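Local atomic coordinates of Lmaj004091aaa (Leishmania major, PDB entry 1XTP), a protein that probably transfers methyl groups from S-adenosyl-L-methionine to the N-terminal amino group of proteins that begin with an X-Pro-Lys motif. Residues H75-I79 and R106-L111; G81-I86 and I193-E197; T94-C100 and T158-I164. All coordinates share one frame. Numbering follows the deposited sequence.

Following the chain, helix 75-87 comes first and supplies a segment to two contacts: 75-79 to contact 1 and 81-86 to contact 2. Strand 96-100 follows, then helix 106-115, whose start returns to 75-79 and closes contact 1. Strand 159-165 pairs with 94-100 in contact 3, and strand 191-198 finally reaches 81-86 in contact 2. Contact 3 is therefore nested within the loop of contact 2, while contact 1 crosses both. Together they tie two helices to the central strands of a Rossmann-like sheet. D78 of contact 1 forms a salt bridge with K196 of contact 2, and F194 of contact 2 exchanges backbone hydrogen bonds with I162 and I164 of contact 3.

Contact 1: H75-I79 and R106-L111. With SAI (S-adenosyl-L-homoselenocysteine), chain B.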
loop_
_atom_site.group_PDB
_atom_site.type_symbol
_atom_site.label_atom_id
_atom_site.label_comp_id
_atom_site.label_asym_id
_atom_site.label_seq_id
_atom_site.Cartn_x
_atom_site.Cartn_y
_atom_site.Cartn_z
ATOM N N HIS A 75 2.118 16.372 -1.528
ATOM C CA HIS A 75 1.051 16.062 -0.589
ATOM C C HIS A 75 -0.317 16.545 -1.064
ATOM O O HIS A 75 -1.266 15.754 -1.186
ATOM C CB HIS A 75 1.379 16.664 0.780
ATOM C CG HIS A 75 0.269 16.523 1.765
ATOM N ND1 HIS A 75 -0.043 15.325 2.366
ATOM C CD2 HIS A 75 -0.645 17.418 2.211
ATOM C CE1 HIS A 75 -1.078 15.494 3.167
ATOM N NE2 HIS A 75 -1.465 16.754 3.087
ATOM N N ASP A 76 -0.408 17.833 -1.362
ATOM C CA ASP A 76 -1.700 18.454 -1.694
ATOM C C ASP A 76 -2.374 17.809 -2.902
ATOM O O ASP A 76 -3.558 17.491 -2.855
ATOM C CB ASP A 76 -1.543 19.966 -1.933
ATOM C CG ASP A 76 -1.209 20.739 -0.662
ATOM O OD1 ASP A 76 -1.651 20.327 0.438
ATOM O OD2 ASP A 76 -0.509 21.771 -0.771
ATOM N N VAL A 77 -1.610 17.615 -3.966
ATOM C CA VAL A 77 -2.121 16.945 -5.160
ATOM C C VAL A 77 -2.520 15.491 -4.871
ATOM O O VAL A 77 -3.576 15.037 -5.322
ATOM C CB VAL A 77 -1.126 17.045 -6.358
ATOM C CG1 VAL A 77 0.184 16.352 -6.045
ATOM C CG2 VAL A 77 -1.728 16.437 -7.624
ATOM N N ASP A 78 -1.712 14.775 -4.088
ATOM C CA ASP A 78 -2.044 13.426 -3.716
ATOM C C ASP A 78 -3.380 13.341 -2.992
ATOM O O ASP A 78 -4.198 12.496 -3.316
ATOM C CB ASP A 78 -0.945 12.821 -2.823
ATOM C CG ASP A 78 -1.361 11.502 -2.212
ATOM O OD1 ASP A 78 -1.596 10.550 -2.988
ATOM O OD2 ASP A 78 -1.487 11.433 -0.964
ATOM N N ILE A 79 -3.584 14.190 -1.997
ATOM C CA ILE A 79 -4.798 14.153 -1.192
ATOM C C ILE A 79 -6.047 14.541 -2.027
ATOM O O ILE A 79 -7.119 13.935 -1.890
ATOM C CB ILE A 79 -4.639 15.079 0.056
ATOM C CG1 ILE A 79 -3.600 14.490 1.029
ATOM C CG2 ILE A 79 -5.969 15.280 0.779
ATOM C CD1 ILE A 79 -3.963 13.100 1.621
ATOM N N ARG A 106 -0.960 10.695 8.085
ATOM C CA ARG A 106 -1.137 11.756 7.091
ATOM C C ARG A 106 -2.432 11.655 6.284
ATOM O O ARG A 106 -3.135 12.674 6.075
ATOM C CB ARG A 106 0.049 11.746 6.115
ATOM C CG ARG A 106 0.008 12.856 5.039
ATOM C CD ARG A 106 1.134 12.654 4.000
ATOM N NE ARG A 106 0.889 11.446 3.208
ATOM C CZ ARG A 106 0.158 11.384 2.098
ATOM N NH1 ARG A 106 -0.396 12.462 1.564
ATOM N NH2 ARG A 106 0.001 10.217 1.498
ATOM N N ILE A 107 -2.731 10.449 5.790
ATOM C CA ILE A 107 -3.934 10.247 5.026
ATOM C C ILE A 107 -5.197 10.362 5.924
ATOM O O ILE A 107 -6.205 10.968 5.530
ATOM C CB ILE A 107 -3.896 8.895 4.242
ATOM C CG1 ILE A 107 -2.718 8.895 3.246
ATOM C CG2 ILE A 107 -5.242 8.667 3.493
ATOM C CD1 ILE A 107 -2.411 7.543 2.628
ATOM N N THR A 108 -5.137 9.786 7.113
ATOM C CA THR A 108 -6.228 9.899 8.076
ATOM C C THR A 108 -6.469 11.366 8.456
ATOM O O THR A 108 -7.607 11.819 8.451
ATOM C CB THR A 108 -5.974 9.050 9.341
ATOM O OG1 THR A 108 -5.809 7.681 8.963
ATOM C CG2 THR A 108 -7.154 9.150 10.351
ATOM N N LYS A 109 -5.402 12.110 8.736
ATOM C CA LYS A 109 -5.539 13.490 9.191
ATOM C C LYS A 109 -6.167 14.391 8.131
ATOM O O LYS A 109 -7.036 15.202 8.449
ATOM C CB LYS A 109 -4.185 14.072 9.628
ATOM C CG LYS A 109 -4.305 15.469 10.248
ATOM C CD LYS A 109 -3.078 15.866 11.043
ATOM N N ASN A 110 -5.732 14.225 6.881
ATOM C CA ASN A 110 -6.064 15.153 5.806
ATOM C C ASN A 110 -7.183 14.671 4.888
ATOM O O ASN A 110 -7.656 15.433 4.070
ATOM C CB ASN A 110 -4.813 15.435 4.964
ATOM C CG ASN A 110 -3.721 16.111 5.765
ATOM O OD1 ASN A 110 -3.751 17.329 5.966
ATOM N ND2 ASN A 110 -2.767 15.315 6.266
ATOM N N LEU A 111 -7.594 13.414 4.997
ATOM C CA LEU A 111 -8.655 12.925 4.123
ATOM C C LEU A 111 -9.731 12.163 4.863
ATOM O O LEU A 111 -10.898 12.499 4.769
ATOM C CB LEU A 111 -8.084 12.058 2.991
ATOM C CG LEU A 111 -9.075 11.609 1.897
ATOM C CD1 LEU A 111 -9.989 12.738 1.387
ATOM C CD2 LEU A 111 -8.328 10.993 0.753
HETATM N N SAI B . 0.560 5.412 4.133
HETATM C CA SAI B . 1.187 6.606 4.770
HETATM C CB SAI B . 2.648 6.333 5.063
HETATM C CG SAI B . 3.534 6.038 3.862
HETATM SE SE SAI B . 5.377 5.714 4.475
HETATM C C SAI B . 1.145 7.845 3.891
HETATM O O SAI B . 0.942 7.748 2.681
HETATM O OXT SAI B . 1.348 8.961 4.367
HETATM C "C5'" SAI B . 5.262 3.744 4.531
HETATM C "C4'" SAI B . 4.773 3.206 5.879
HETATM O "O4'" SAI B . 4.631 1.820 5.765
HETATM C "C3'" SAI B . 5.725 3.427 7.044
HETATM O "O3'" SAI B . 5.053 4.020 8.124
HETATM C "C2'" SAI B . 6.220 2.060 7.452
HETATM O "O2'" SAI B . 6.460 1.952 8.848
HETATM C "C1'" SAI B . 5.040 1.241 6.993
HETATM N N9 SAI B . 5.318 -0.173 6.787
HETATM C C8 SAI B . 6.510 -0.742 6.398
HETATM N N7 SAI B . 6.330 -2.057 6.320
HETATM C C5 SAI B . 5.032 -2.339 6.640
HETATM C C6 SAI B . 4.314 -3.531 6.707
HETATM N N6 SAI B . 4.921 -4.686 6.431
HETATM N N1 SAI B . 2.978 -3.504 7.073
HETATM C C2 SAI B . 2.350 -2.305 7.386
HETATM N N3 SAI B . 3.071 -1.126 7.303
HETATM C C4 SAI B . 4.381 -1.152 6.931
#
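The two helical segments cross steeply: the N-to-C directions of 75-79 and 106-111 make an angle of 73°, and their axes come no closer than 11.1 Å. They are nearest at their C-terminal ends, where the CA atoms of I79 and L111 lie 6.7 Å apart against 9.1 Å for H75 and R106. The wider gap at the start is spanned by the long side chain of R106. Its NH1 donates to ND1 of H75 at 3.0 Å and to OD2 of D78 at 2.9 Å, and its NH2 reaches the same OD2 at 3.1 Å, so one carboxylate oxygen takes both terminal nitrogens in a salt bridge. The other oxygen, OD1, is held by K196 and Q165. In this Rossmann-like methyltransferase, helix 106-115 follows the sheet's first strand in chain order, 96-100, and its first turn borders the cofactor pocket. R106 serves the ligand with the remaining edge of its guanidinium: NE donates to OXT of S-adenosyl-L-homoselenocysteine at 2.8 Å and NH2 to its O at 2.9 Å. Arginine suits the place: its planar group serves a different carboxylate on each of two edges, while ND1 of H75 accepts a further hydrogen bond. CD1 of I107 makes a van der Waals contact beside the ligand carboxylate, 3.4 Å from its O. Where the helices converge, I79 fills the angle between them, its CD1 4.2 Å from CB of N110 and its CG2 4.4 Å from CB of L111. N110 folds back on its own helix, ND2 donating to O of R106 at 2.7 Å.

Contact 2: G81-I86 and I193-E197; sequences GSRNFI and IFFKE
Helix 81-86 crosses one face of the Rossmann-like sheet, its direction 146° from that of strand 193-197 and the axes 10.9 Å apart at closest. The CA atoms of S82 and K196 lie 8.4 Å apart, those of I86 and F194 7.9 Å. On the extended strand F194 and K196 point at the helix and F195 away. F194 (chi1 t, chi2 74°) has most surface covered, its ring suiting the layer between helix and sheet: CG1 of I86 sits over one face, 4.1 Å from CD1 of F194, and F85 (chi1 t, chi2 84°) meets the ring obliquely, centroids 5.6 Å apart, planes at 49°, CD2 of F85 3.3 Å from CE1 of F194. OG of S82 (chi1 m) lies at the ring edge, 3.3 Å from CZ of F194. K196, all four chi t, carries its ammonium across the apolar layer to its salt-bridge partner D78 and to Q238. OG of S82, hydrogen-bonded to O of D78, also accepts a hydrogen bond from NZ of K196 at 2.8 Å.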
loop_
_atom_site.group_PDB
_atom_site.type_symbol
_atom_site.label_atom_id
_atom_site.label_comp_id
_atom_site.label_asym_id
_atom_site.label_seq_id
_atom_site.Cartn_x
_atom_site.Cartn_y
_atom_site.Cartn_z
ATOM N N GLY A 81 -6.415 14.215 -5.389
ATOM C CA GLY A 81 -6.655 13.050 -6.265
ATOM C C GLY A 81 -7.402 11.891 -5.599
ATOM O O GLY A 81 -8.305 11.305 -6.194
ATOM N N SER A 82 -7.010 11.559 -4.369
ATOM C CA SER A 82 -7.668 10.513 -3.603
ATOM C C SER A 82 -9.112 10.893 -3.262
ATOM O O SER A 82 -10.040 10.078 -3.366
ATOM C CB SER A 82 -6.903 10.260 -2.307
ATOM O OG SER A 82 -5.644 9.706 -2.574
ATOM N N ARG A 83 -9.292 12.133 -2.829
ATOM C CA ARG A 83 -10.619 12.621 -2.463
ATOM C C ARG A 83 -11.600 12.576 -3.652
ATOM O O ARG A 83 -12.740 12.086 -3.519
ATOM C CB ARG A 83 -10.524 14.030 -1.901
ATOM C CG ARG A 83 -11.848 14.512 -1.361
ATOM C CD ARG A 83 -11.822 15.988 -0.994
ATOM N NE ARG A 83 -11.730 16.884 -2.147
ATOM C CZ ARG A 83 -12.691 17.075 -3.058
ATOM N NH1 ARG A 83 -13.847 16.407 -3.006
ATOM N NH2 ARG A 83 -12.484 17.937 -4.050
ATOM N N ASN A 84 -11.149 13.068 -4.807
ATOM C CA ASN A 84 -11.940 13.011 -6.047
ATOM C C ASN A 84 -12.206 11.567 -6.512
ATOM O O ASN A 84 -13.304 11.236 -6.936
ATOM C CB ASN A 84 -11.261 13.825 -7.158
ATOM C CG ASN A 84 -11.291 15.333 -6.888
ATOM O OD1 ASN A 84 -12.123 15.822 -6.135
ATOM N ND2 ASN A 84 -10.377 16.069 -7.511
ATOM N N PHE A 85 -11.207 10.705 -6.382
ATOM C CA PHE A 85 -11.368 9.299 -6.732
ATOM C C PHE A 85 -12.391 8.619 -5.825
ATOM O O PHE A 85 -13.318 7.984 -6.317
ATOM C CB PHE A 85 -10.026 8.561 -6.658
ATOM C CG PHE A 85 -10.093 7.115 -7.107
ATOM C CD1 PHE A 85 -10.011 6.784 -8.446
ATOM C CD2 PHE A 85 -10.216 6.089 -6.180
ATOM C CE1 PHE A 85 -10.054 5.458 -8.851
ATOM C CE2 PHE A 85 -10.259 4.769 -6.586
ATOM C CZ PHE A 85 -10.180 4.455 -7.925
ATOM N N ILE A 86 -12.221 8.755 -4.514
ATOM C CA ILE A 86 -13.159 8.139 -3.560
ATOM C C ILE A 86 -14.593 8.670 -3.721
ATOM O O ILE A 86 -15.559 7.899 -3.630
ATOM C CB ILE A 86 -12.719 8.337 -2.106
ATOM C CG1 ILE A 86 -11.407 7.584 -1.837
ATOM C CG2 ILE A 86 -13.811 7.846 -1.148
ATOM C CD1 ILE A 86 -10.625 8.146 -0.685
ATOM N N ILE A 193 -11.547 -1.486 -0.967
ATOM C CA ILE A 193 -10.117 -1.246 -0.722
ATOM C C ILE A 193 -9.691 -0.101 -1.616
ATOM O O ILE A 193 -9.850 -0.171 -2.819
ATOM C CB ILE A 193 -9.226 -2.458 -1.047
ATOM C CG1 ILE A 193 -9.543 -3.635 -0.134
ATOM C CG2 ILE A 193 -7.770 -2.114 -0.841
ATOM C CD1 ILE A 193 -9.140 -4.968 -0.703
ATOM N N PHE A 194 -9.147 0.956 -1.028
ATOM C CA PHE A 194 -8.496 1.990 -1.808
ATOM C C PHE A 194 -6.972 1.732 -1.832
ATOM O O PHE A 194 -6.280 1.957 -0.844
ATOM C CB PHE A 194 -8.801 3.349 -1.222
ATOM C CG PHE A 194 -8.112 4.487 -1.918
ATOM C CD1 PHE A 194 -8.537 4.919 -3.171
ATOM C CD2 PHE A 194 -7.065 5.160 -1.300
ATOM C CE1 PHE A 194 -7.914 5.996 -3.794
ATOM C CE2 PHE A 194 -6.446 6.239 -1.921
ATOM C CZ PHE A 194 -6.876 6.654 -3.174
ATOM N N PHE A 195 -6.473 1.279 -2.979
ATOM C CA PHE A 195 -5.063 0.927 -3.141
ATOM C C PHE A 195 -4.380 1.954 -4.031
ATOM O O PHE A 195 -4.743 2.105 -5.190
ATOM C CB PHE A 195 -4.952 -0.478 -3.736
ATOM C CG PHE A 195 -3.535 -0.918 -4.036
ATOM C CD1 PHE A 195 -2.500 -0.687 -3.132
ATOM C CD2 PHE A 195 -3.252 -1.601 -5.215
ATOM C CE1 PHE A 195 -1.210 -1.118 -3.410
ATOM C CE2 PHE A 195 -1.978 -2.035 -5.505
ATOM C CZ PHE A 195 -0.949 -1.809 -4.598
ATOM N N LYS A 196 -3.420 2.686 -3.465
ATOM C CA LYS A 196 -2.693 3.733 -4.186
ATOM C C LYS A 196 -1.201 3.471 -4.091
ATOM O O LYS A 196 -0.649 3.414 -3.004
ATOM C CB LYS A 196 -3.001 5.119 -3.619
ATOM C CG LYS A 196 -2.640 6.277 -4.554
ATOM C CD LYS A 196 -3.380 7.560 -4.149
ATOM C CE LYS A 196 -3.137 8.715 -5.111
ATOM N NZ LYS A 196 -3.703 9.989 -4.596
ATOM N N GLU A 197 -0.547 3.353 -5.242
ATOM C CA GLU A 197 0.834 2.908 -5.267
ATOM C C GLU A 197 1.561 3.341 -6.536
ATOM O O GLU A 197 0.933 3.563 -7.586
ATOM C CB GLU A 197 0.881 1.376 -5.182
ATOM C CG GLU A 197 2.230 0.843 -4.746
ATOM C CD GLU A 197 2.796 1.624 -3.570
ATOM O OE1 GLU A 197 2.323 1.399 -2.421
ATOM O OE2 GLU A 197 3.718 2.446 -3.804
#

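Contact 3: T94-C100 and T158-I164; sequences TSRALDC and TYDLIVI
At the apolar centre, L98 (chi1 t, chi2 p) lays its CB over the face of the Y159 (chi1 m) ring, a CH-pi contact 3.7 Å from the centroid. This is the middle of the Rossmann-like methyltransferase sheet, where strands 96-100 and 161-164 run parallel, axes 4.8 Å apart at closest and directions 13° apart. A97 pairs with L161, L98 with I162 and D99 with V163. L98 and I162 share a face with C100, whose SG is 3.9 Å from CG2 of I162; helix 173-186 covers this face. A97, D99, L161 and V163 occupy the opposite one, where helix 106-115 covers D99, L161 and V163, and OD2 of D99 is hydrogen-bonded to OG1 of T108. Small A97 brings its CB within 4.4 Å of CB of L161. Parallel-strand hydrogen bonds run from L98 N to L161 O (3.0 Å), V163 N to L98 O (2.8 Å) and C100 N to V163 O (3.0 Å). Strand 96-100 leads into G101, whose O is hydrogen-bonded to the bound ligand, in the cofactor-cradling loop of such methyltransferases. The chain turns a corner at D160, where O of R96 accepts from D160 N at 2.7 Å and L161 N at 3.3 Å. R96 and the hydroxyl of Y159 both reach D120. D160 (chi1 m), whose OD1 engages T188, closes the polar edge with OD2 accepting from S95 N at 2.8 Å.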
loop_
_atom_site.group_PDB
_atom_site.type_symbol
_atom_site.label_atom_id
_atom_site.label_comp_id
_atom_site.label_asym_id
_atom_site.label_seq_id
_atom_site.Cartn_x
_atom_site.Cartn_y
_atom_site.Cartn_z
ATOM N N THR A 94 -19.705 5.456 4.372
ATOM C CA THR A 94 -18.983 6.569 5.012
ATOM C C THR A 94 -18.811 6.408 6.541
ATOM O O THR A 94 -18.525 7.387 7.226
ATOM C CB THR A 94 -19.696 7.948 4.719
ATOM O OG1 THR A 94 -21.068 7.890 5.142
ATOM C CG2 THR A 94 -19.629 8.307 3.235
ATOM N N SER A 95 -18.959 5.195 7.079
ATOM C CA SER A 95 -18.857 5.015 8.537
ATOM C C SER A 95 -17.451 4.792 9.019
ATOM O O SER A 95 -16.884 5.665 9.683
ATOM C CB SER A 95 -19.734 3.880 9.036
ATOM O OG SER A 95 -21.061 4.218 8.781
ATOM N N ARG A 96 -16.891 3.632 8.708
ATOM C CA ARG A 96 -15.598 3.268 9.248
ATOM C C ARG A 96 -14.503 3.069 8.184
ATOM O O ARG A 96 -14.700 2.371 7.181
ATOM C CB ARG A 96 -15.742 2.022 10.119
ATOM C CG ARG A 96 -14.690 1.965 11.210
ATOM C CD ARG A 96 -14.879 0.837 12.160
ATOM N NE ARG A 96 -13.932 0.999 13.256
ATOM C CZ ARG A 96 -14.206 1.567 14.430
ATOM N NH1 ARG A 96 -15.439 1.985 14.743
ATOM N NH2 ARG A 96 -13.231 1.685 15.328
ATOM N N ALA A 97 -13.346 3.681 8.423
ATOM C CA ALA A 97 -12.171 3.517 7.570
ATOM C C ALA A 97 -10.993 2.916 8.346
ATOM O O ALA A 97 -10.967 2.958 9.568
ATOM C CB ALA A 97 -11.760 4.850 6.964
ATOM N N LEU A 98 -10.037 2.365 7.597
ATOM C CA LEU A 98 -8.785 1.816 8.119
ATOM C C LEU A 98 -7.635 2.295 7.230
ATOM O O LEU A 98 -7.651 2.108 6.003
ATOM C CB LEU A 98 -8.815 0.282 8.143
ATOM C CG LEU A 98 -7.521 -0.453 8.526
ATOM C CD1 LEU A 98 -7.050 -0.158 9.946
ATOM C CD2 LEU A 98 -7.680 -1.979 8.331
ATOM N N ASP A 99 -6.641 2.893 7.877
ATOM C CA ASP A 99 -5.459 3.442 7.224
ATOM C C ASP A 99 -4.293 2.496 7.515
ATOM O O ASP A 99 -3.772 2.470 8.634
ATOM C CB ASP A 99 -5.226 4.826 7.807
ATOM C CG ASP A 99 -4.194 5.607 7.076
ATOM O OD1 ASP A 99 -3.677 5.106 6.046
ATOM O OD2 ASP A 99 -3.915 6.740 7.549
ATOM N N CYS A 100 -3.948 1.671 6.516
ATOM C CA CYS A 100 -2.926 0.626 6.627
ATOM C C CYS A 100 -1.555 1.171 6.249
ATOM O O CYS A 100 -1.417 1.882 5.262
ATOM C CB CYS A 100 -3.215 -0.529 5.670
ATOM S SG CYS A 100 -4.712 -1.413 5.939
ATOM N N THR A 158 -16.601 -4.811 8.457
ATOM C CA THR A 158 -16.367 -3.670 9.351
ATOM C C THR A 158 -16.116 -2.353 8.637
ATOM O O THR A 158 -16.628 -1.309 9.049
ATOM C CB THR A 158 -15.170 -3.981 10.286
ATOM O OG1 THR A 158 -15.523 -5.065 11.132
ATOM C CG2 THR A 158 -14.806 -2.805 11.171
ATOM N N TYR A 159 -15.303 -2.381 7.592
ATOM C CA TYR A 159 -14.840 -1.147 6.970
ATOM C C TYR A 159 -15.526 -0.772 5.654
ATOM O O TYR A 159 -15.706 -1.608 4.754
ATOM C CB TYR A 159 -13.338 -1.215 6.778
ATOM C CG TYR A 159 -12.598 -1.273 8.078
ATOM C CD1 TYR A 159 -12.486 -0.145 8.885
ATOM C CD2 TYR A 159 -12.014 -2.459 8.514
ATOM C CE1 TYR A 159 -11.799 -0.204 10.086
ATOM C CE2 TYR A 159 -11.327 -2.533 9.731
ATOM C CZ TYR A 159 -11.222 -1.404 10.512
ATOM O OH TYR A 159 -10.524 -1.459 11.713
ATOM N N ASP A 160 -15.899 0.503 5.561
ATOM C CA ASP A 160 -16.378 1.094 4.319
ATOM C C ASP A 160 -15.192 1.545 3.422
ATOM O O ASP A 160 -15.326 1.638 2.193
ATOM C CB ASP A 160 -17.312 2.264 4.619
ATOM C CG ASP A 160 -18.592 1.834 5.320
ATOM O OD1 ASP A 160 -19.116 0.745 5.031
ATOM O OD2 ASP A 160 -19.106 2.607 6.140
ATOM N N LEU A 161 -14.033 1.806 4.019
ATOM C CA LEU A 161 -12.835 2.023 3.204
ATOM C C LEU A 161 -11.614 1.452 3.881
ATOM O O LEU A 161 -11.475 1.571 5.082
ATOM C CB LEU A 161 -12.632 3.503 2.907
ATOM C CG LEU A 161 -11.745 3.806 1.686
ATOM C CD1 LEU A 161 -12.490 3.563 0.350
ATOM C CD2 LEU A 161 -11.208 5.232 1.749
ATOM N N ILE A 162 -10.761 0.792 3.100
ATOM C CA ILE A 162 -9.485 0.277 3.582
ATOM C C ILE A 162 -8.397 0.832 2.674
ATOM O O ILE A 162 -8.282 0.461 1.508
ATOM C CB ILE A 162 -9.444 -1.267 3.609
ATOM C CG1 ILE A 162 -10.539 -1.807 4.529
ATOM C CG2 ILE A 162 -8.053 -1.767 4.056
ATOM C CD1 ILE A 162 -10.640 -3.306 4.560
ATOM N N VAL A 163 -7.615 1.737 3.241
ATOM C CA VAL A 163 -6.591 2.466 2.527
ATOM C C VAL A 163 -5.226 1.749 2.585
ATOM O O VAL A 163 -4.726 1.470 3.650
ATOM C CB VAL A 163 -6.463 3.892 3.127
ATOM C CG1 VAL A 163 -5.359 4.660 2.435
ATOM C CG2 VAL A 163 -7.793 4.609 2.981
ATOM N N ILE A 164 -4.648 1.447 1.424
ATOM C CA ILE A 164 -3.316 0.867 1.341
ATOM C C ILE A 164 -2.516 1.725 0.352
ATOM O O ILE A 164 -2.566 1.527 -0.863
ATOM C CB ILE A 164 -3.358 -0.624 0.891
ATOM C CG1 ILE A 164 -4.409 -1.432 1.679
ATOM C CG2 ILE A 164 -1.970 -1.280 1.046
ATOM C CD1 ILE A 164 -4.567 -2.876 1.206
HETATM O O HOH W 1 -17.921 0.750 8.332
#